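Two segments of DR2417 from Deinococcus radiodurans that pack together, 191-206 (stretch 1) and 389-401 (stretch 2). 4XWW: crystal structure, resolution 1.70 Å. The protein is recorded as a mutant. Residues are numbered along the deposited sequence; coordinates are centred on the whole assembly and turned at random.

Stretch 1, residues 191-206: DLERVEQAGKDGVLLL
Stretch 2, residues 389-401: TILNLTRPKFFLP

Each stretch runs from helix to strand, and the two lie alongside in the same sense: helix 192-201 and helix 389-394 approach to 8.1 Å between axes, with 44° between their N-to-C directions, and strand 205-206 pairs in parallel with strand 398-401. Together they bury 970 Å². Stretch 1 opens with Asp191 as N-cap, OD1 accepting from Arg194 N at 3.0 Å.

Along stretch 2, Ile390 (chi1 m, chi2 m) is the first substantial contact. Its CD1 lies 4.1 Å from Leu192 CD2 (m, t), and its CG2 lies 4.1 Å from Leu206 CD1 (t, p), so it bridges helix and strand of stretch 1. Leu391 (m, t) adds CD2 at 3.8 Å from Leu206 CD2. Leu393 (m, t) points toward stretch 1; its CD2 is 3.8 Å from Glu196 CB and its CB 4.1 Å from Val195 CG1.

The helices come closest at Gly199, whose CA is 3.8 Å from Thr394 CA. Gly199 CA makes CA-H...O contacts with Leu393 O and Thr394 O, both at 3.4 Å. An ideal CB on Gly199 would sit 1.9 Å from Leu393 O, a clash, so this approach depends on the absent side chain. Water 1 donates to Glu196 O and Leu393 O, each at 2.7 Å. Thr394 (chi1 p) turns OG1 back to donate to Ile390 O at 2.6 Å, leaving CG2 3.5 Å from Val195 CG1 (chi1 t).

Both stretches leave their helices with positive phi, Gly202 at 117/117 and Arg395 at 47/53. The Arg395 guanidinium places one face under Gly199 O, with NH2 3.6 Å from that oxygen. Water 2 accepts from Val203 N at 2.9 Å, beside this turn.

Pro396 (-76/150) packs CB 3.6 Å from Leu206 CB, and its CA contacts Val203 O at 3.4 Å. From here the backbone ladder begins: Lys397 N donates to Val203 O (3.2 Å, 158°), and Phe398 N to Leu204 O (2.8 Å, 139°).

In the register, Leu205 pairs with Phe398 (CA-CA 4.7 Å) and Leu206 with Phe399 (CA-CA 4.9 Å). Phe398 O accepts from Leu206 N (3.0 Å, 169°), while Leu400 N donates to Leu206 O (2.8 Å, 179°); Leu206 thus bonds on both sides of Phe399, as parallel pairing requires. Phe398 (chi1 m) and Leu205 (t, p) share one sheet face, Phe398 CB lying 4.0 Å from Leu205 CD1. Phe399 (chi1 t) shares the other with Leu206, its CE1 3.9 Å from Leu206 CD2. Leu400 (m, t) closes the contact, CG 4.0 Å from Leu205 CD1.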

# COMPACT_ATOMS: atom_id res chain seq x y z
N ASP A 191 7.90 23.14 25.84
CA ASP A 191 7.94 23.61 27.22
C ASP A 191 8.23 22.47 28.21
O ASP A 191 7.36 22.09 29.01
CB ASP A 191 6.64 24.32 27.58
CG ASP A 191 6.79 25.25 28.77
OD1 ASP A 191 7.78 25.09 29.52
OD2 ASP A 191 5.92 26.13 28.96
N LEU A 192 9.45 21.96 28.21
CA LEU A 192 9.77 20.81 29.06
C LEU A 192 9.85 21.23 30.53
O LEU A 192 9.66 20.41 31.42
CB LEU A 192 11.07 20.14 28.62
CG LEU A 192 11.02 19.53 27.22
CD1 LEU A 192 12.31 18.80 26.91
CD2 LEU A 192 9.81 18.60 27.09
N GLU A 193 10.15 22.50 30.77
CA GLU A 193 10.12 23.06 32.12
C GLU A 193 8.72 22.90 32.71
O GLU A 193 8.55 22.46 33.85
CB GLU A 193 10.53 24.53 32.07
CG GLU A 193 10.57 25.24 33.40
CD GLU A 193 10.96 26.70 33.26
OE1 GLU A 193 10.37 27.40 32.41
OE2 GLU A 193 11.87 27.15 33.99
N ARG A 194 7.71 23.24 31.91
CA ARG A 194 6.33 23.17 32.41
C ARG A 194 5.92 21.73 32.64
O ARG A 194 5.22 21.42 33.60
CB ARG A 194 5.35 23.83 31.44
CG ARG A 194 3.91 23.75 31.92
CD ARG A 194 3.76 24.63 33.18
NE ARG A 194 2.46 24.59 33.87
CZ ARG A 194 2.12 23.70 34.81
NH1 ARG A 194 2.97 22.72 35.15
NH2 ARG A 194 0.93 23.78 35.40
N VAL A 195 6.35 20.85 31.73
CA VAL A 195 6.02 19.44 31.84
C VAL A 195 6.68 18.84 33.08
O VAL A 195 6.05 18.09 33.84
CB VAL A 195 6.46 18.68 30.55
CG1 VAL A 195 6.36 17.17 30.75
CG2 VAL A 195 5.61 19.13 29.34
N GLU A 196 7.95 19.17 33.31
CA GLU A 196 8.65 18.69 34.50
C GLU A 196 7.97 19.20 35.78
O GLU A 196 7.84 18.46 36.76
CB GLU A 196 10.11 19.13 34.46
CG GLU A 196 10.87 18.73 35.73
CD GLU A 196 12.37 18.75 35.54
OE1 GLU A 196 12.86 19.56 34.72
OE2 GLU A 196 13.06 17.96 36.23
N GLN A 197 7.54 20.46 35.77
CA GLN A 197 6.81 21.02 36.91
C GLN A 197 5.53 20.24 37.14
O GLN A 197 5.16 19.98 38.27
CB GLN A 197 6.49 22.51 36.69
CG GLN A 197 5.77 23.19 37.86
CD GLN A 197 6.60 23.21 39.14
OE1 GLN A 197 7.81 23.47 39.11
NE2 GLN A 197 5.98 22.90 40.25
N ALA A 198 4.86 19.85 36.05
CA ALA A 198 3.60 19.12 36.17
C ALA A 198 3.85 17.79 36.87
O ALA A 198 3.07 17.37 37.72
CB ALA A 198 2.94 18.91 34.78
N GLY A 199 4.95 17.14 36.52
CA GLY A 199 5.37 15.92 37.19
C GLY A 199 5.57 16.11 38.70
O GLY A 199 5.22 15.24 39.50
N LYS A 200 6.15 17.23 39.10
CA LYS A 200 6.37 17.51 40.53
C LYS A 200 5.06 17.84 41.26
O LYS A 200 4.84 17.40 42.39
CB LYS A 200 7.37 18.65 40.73
CG LYS A 200 8.72 18.39 40.05
CD LYS A 200 9.73 19.49 40.31
CE LYS A 200 11.06 19.14 39.63
NZ LYS A 200 12.07 20.24 39.63
N ASP A 201 4.19 18.59 40.59
CA ASP A 201 2.88 18.92 41.14
C ASP A 201 2.05 17.66 41.33
O ASP A 201 1.26 17.56 42.28
CB ASP A 201 2.13 19.88 40.21
CG ASP A 201 2.68 21.30 40.27
OD1 ASP A 201 3.35 21.63 41.26
OD2 ASP A 201 2.43 22.06 39.32
N GLY A 202 2.24 16.72 40.40
CA GLY A 202 1.52 15.46 40.35
C GLY A 202 0.69 15.37 39.07
O GLY A 202 -0.18 16.20 38.84
N VAL A 203 1.00 14.40 38.22
CA VAL A 203 0.16 14.10 37.06
C VAL A 203 -0.62 12.81 37.36
O VAL A 203 -0.02 11.75 37.54
CB VAL A 203 0.99 13.93 35.77
CG1 VAL A 203 0.12 13.44 34.59
CG2 VAL A 203 1.71 15.24 35.42
N LEU A 204 -1.95 12.90 37.48
CA LEU A 204 -2.77 11.70 37.68
C LEU A 204 -2.82 10.81 36.43
O LEU A 204 -2.67 9.58 36.50
CB LEU A 204 -4.19 12.09 38.09
CG LEU A 204 -5.16 10.93 38.34
CD1 LEU A 204 -4.68 10.07 39.50
CD2 LEU A 204 -6.54 11.47 38.64
N LEU A 205 -3.05 11.44 35.29
CA LEU A 205 -3.17 10.72 34.03
C LEU A 205 -2.35 11.39 32.95
O LEU A 205 -2.47 12.59 32.73
CB LEU A 205 -4.63 10.62 33.59
CG LEU A 205 -4.87 10.05 32.19
CD1 LEU A 205 -4.46 8.59 32.15
CD2 LEU A 205 -6.33 10.23 31.83
N LEU A 206 -1.52 10.60 32.28
CA LEU A 206 -0.83 11.07 31.08
C LEU A 206 -1.49 10.49 29.82
O LEU A 206 -1.76 9.27 29.74
CB LEU A 206 0.64 10.69 31.12
CG LEU A 206 1.41 10.91 29.80
CD1 LEU A 206 1.60 12.43 29.54
CD2 LEU A 206 2.76 10.21 29.84
N THR A 389 11.22 10.51 27.62
CA THR A 389 11.49 11.76 28.30
C THR A 389 10.21 12.30 28.95
O THR A 389 10.20 12.68 30.13
CB THR A 389 12.08 12.80 27.34
OG1 THR A 389 13.44 12.47 27.06
CG2 THR A 389 12.04 14.21 27.96
N ILE A 390 9.12 12.27 28.20
CA ILE A 390 7.84 12.73 28.74
C ILE A 390 7.34 11.85 29.89
O ILE A 390 6.91 12.36 30.94
CB ILE A 390 6.78 12.78 27.65
CG1 ILE A 390 7.23 13.74 26.53
CG2 ILE A 390 5.40 13.17 28.27
CD1 ILE A 390 7.60 15.14 27.03
N LEU A 391 7.41 10.53 29.71
CA LEU A 391 7.03 9.60 30.78
C LEU A 391 7.90 9.80 32.02
O LEU A 391 7.39 9.75 33.13
CB LEU A 391 7.13 8.15 30.27
CG LEU A 391 5.94 7.68 29.42
CD1 LEU A 391 6.35 6.64 28.40
CD2 LEU A 391 4.84 7.12 30.32
N ASN A 392 9.19 10.06 31.85
CA ASN A 392 10.08 10.25 33.00
C ASN A 392 9.86 11.59 33.70
O ASN A 392 9.99 11.68 34.92
CB ASN A 392 11.56 10.15 32.57
CG ASN A 392 12.01 8.71 32.29
OD1 ASN A 392 11.48 7.75 32.85
ND2 ASN A 392 12.99 8.57 31.41
N LEU A 393 9.53 12.62 32.93
CA LEU A 393 9.31 13.95 33.49
C LEU A 393 7.97 14.05 34.23
O LEU A 393 7.87 14.72 35.25
CB LEU A 393 9.38 14.99 32.38
CG LEU A 393 10.77 15.36 31.86
CD1 LEU A 393 10.63 16.35 30.72
CD2 LEU A 393 11.61 16.00 33.00
N THR A 394 6.94 13.40 33.68
CA THR A 394 5.60 13.51 34.25
C THR A 394 5.33 12.51 35.37
O THR A 394 4.49 12.78 36.25
CB THR A 394 4.51 13.35 33.18
OG1 THR A 394 4.75 12.15 32.44
CG2 THR A 394 4.52 14.55 32.25
N ARG A 395 6.03 11.38 35.36
CA ARG A 395 5.86 10.38 36.42
C ARG A 395 4.39 10.09 36.73
O ARG A 395 3.96 10.20 37.88
CB ARG A 395 6.57 10.84 37.71
CG ARG A 395 8.07 10.59 37.70
CD ARG A 395 8.86 11.80 38.19
NE ARG A 395 8.44 12.27 39.51
CZ ARG A 395 8.57 13.53 39.93
NH1 ARG A 395 9.10 14.43 39.12
NH2 ARG A 395 8.17 13.88 41.14
N PRO A 396 3.59 9.75 35.71
CA PRO A 396 2.14 9.71 35.89
C PRO A 396 1.68 8.48 36.67
O PRO A 396 2.29 7.41 36.58
CB PRO A 396 1.62 9.67 34.46
CG PRO A 396 2.65 8.85 33.76
CD PRO A 396 3.97 9.28 34.36
N LYS A 397 0.60 8.62 37.40
CA LYS A 397 0.04 7.46 38.08
C LYS A 397 -0.61 6.54 37.06
O LYS A 397 -0.44 5.33 37.12
CB LYS A 397 -0.98 7.88 39.15
CG LYS A 397 -1.52 6.71 39.97
CD LYS A 397 -2.24 7.21 41.24
CE LYS A 397 -2.64 6.04 42.15
NZ LYS A 397 -3.49 6.45 43.30
N PHE A 398 -1.33 7.12 36.10
CA PHE A 398 -2.06 6.32 35.12
C PHE A 398 -1.69 6.77 33.71
O PHE A 398 -1.29 7.91 33.50
CB PHE A 398 -3.55 6.44 35.38
CG PHE A 398 -3.97 5.90 36.73
CD1 PHE A 398 -3.65 4.61 37.09
CD2 PHE A 398 -4.66 6.70 37.64
CE1 PHE A 398 -4.03 4.10 38.33
CE2 PHE A 398 -5.03 6.21 38.89
CZ PHE A 398 -4.72 4.90 39.23
N PHE A 399 -1.81 5.88 32.72
CA PHE A 399 -1.30 6.19 31.40
C PHE A 399 -2.24 5.67 30.30
O PHE A 399 -2.64 4.50 30.31
CB PHE A 399 0.12 5.61 31.27
CG PHE A 399 0.77 5.80 29.93
CD1 PHE A 399 0.63 6.99 29.22
CD2 PHE A 399 1.55 4.80 29.40
CE1 PHE A 399 1.26 7.15 27.98
CE2 PHE A 399 2.18 4.94 28.18
CZ PHE A 399 2.03 6.11 27.46
N LEU A 400 -2.59 6.57 29.37
CA LEU A 400 -3.38 6.25 28.19
C LEU A 400 -2.61 6.56 26.92
O LEU A 400 -2.64 7.68 26.42
CB LEU A 400 -4.69 7.06 28.15
CG LEU A 400 -5.92 6.62 28.93
CD1 LEU A 400 -7.05 7.61 28.65
CD2 LEU A 400 -6.34 5.22 28.51
N PRO A 401 -1.91 5.55 26.38
CA PRO A 401 -1.25 5.78 25.09
C PRO A 401 -2.30 6.01 24.00
O PRO A 401 -3.29 5.27 23.92
CB PRO A 401 -0.45 4.49 24.87
CG PRO A 401 -1.09 3.47 25.81
CD PRO A 401 -1.55 4.26 26.98
O HOH W 1 9.06 16.09 37.19
O HOH W 2 3.57 13.20 38.95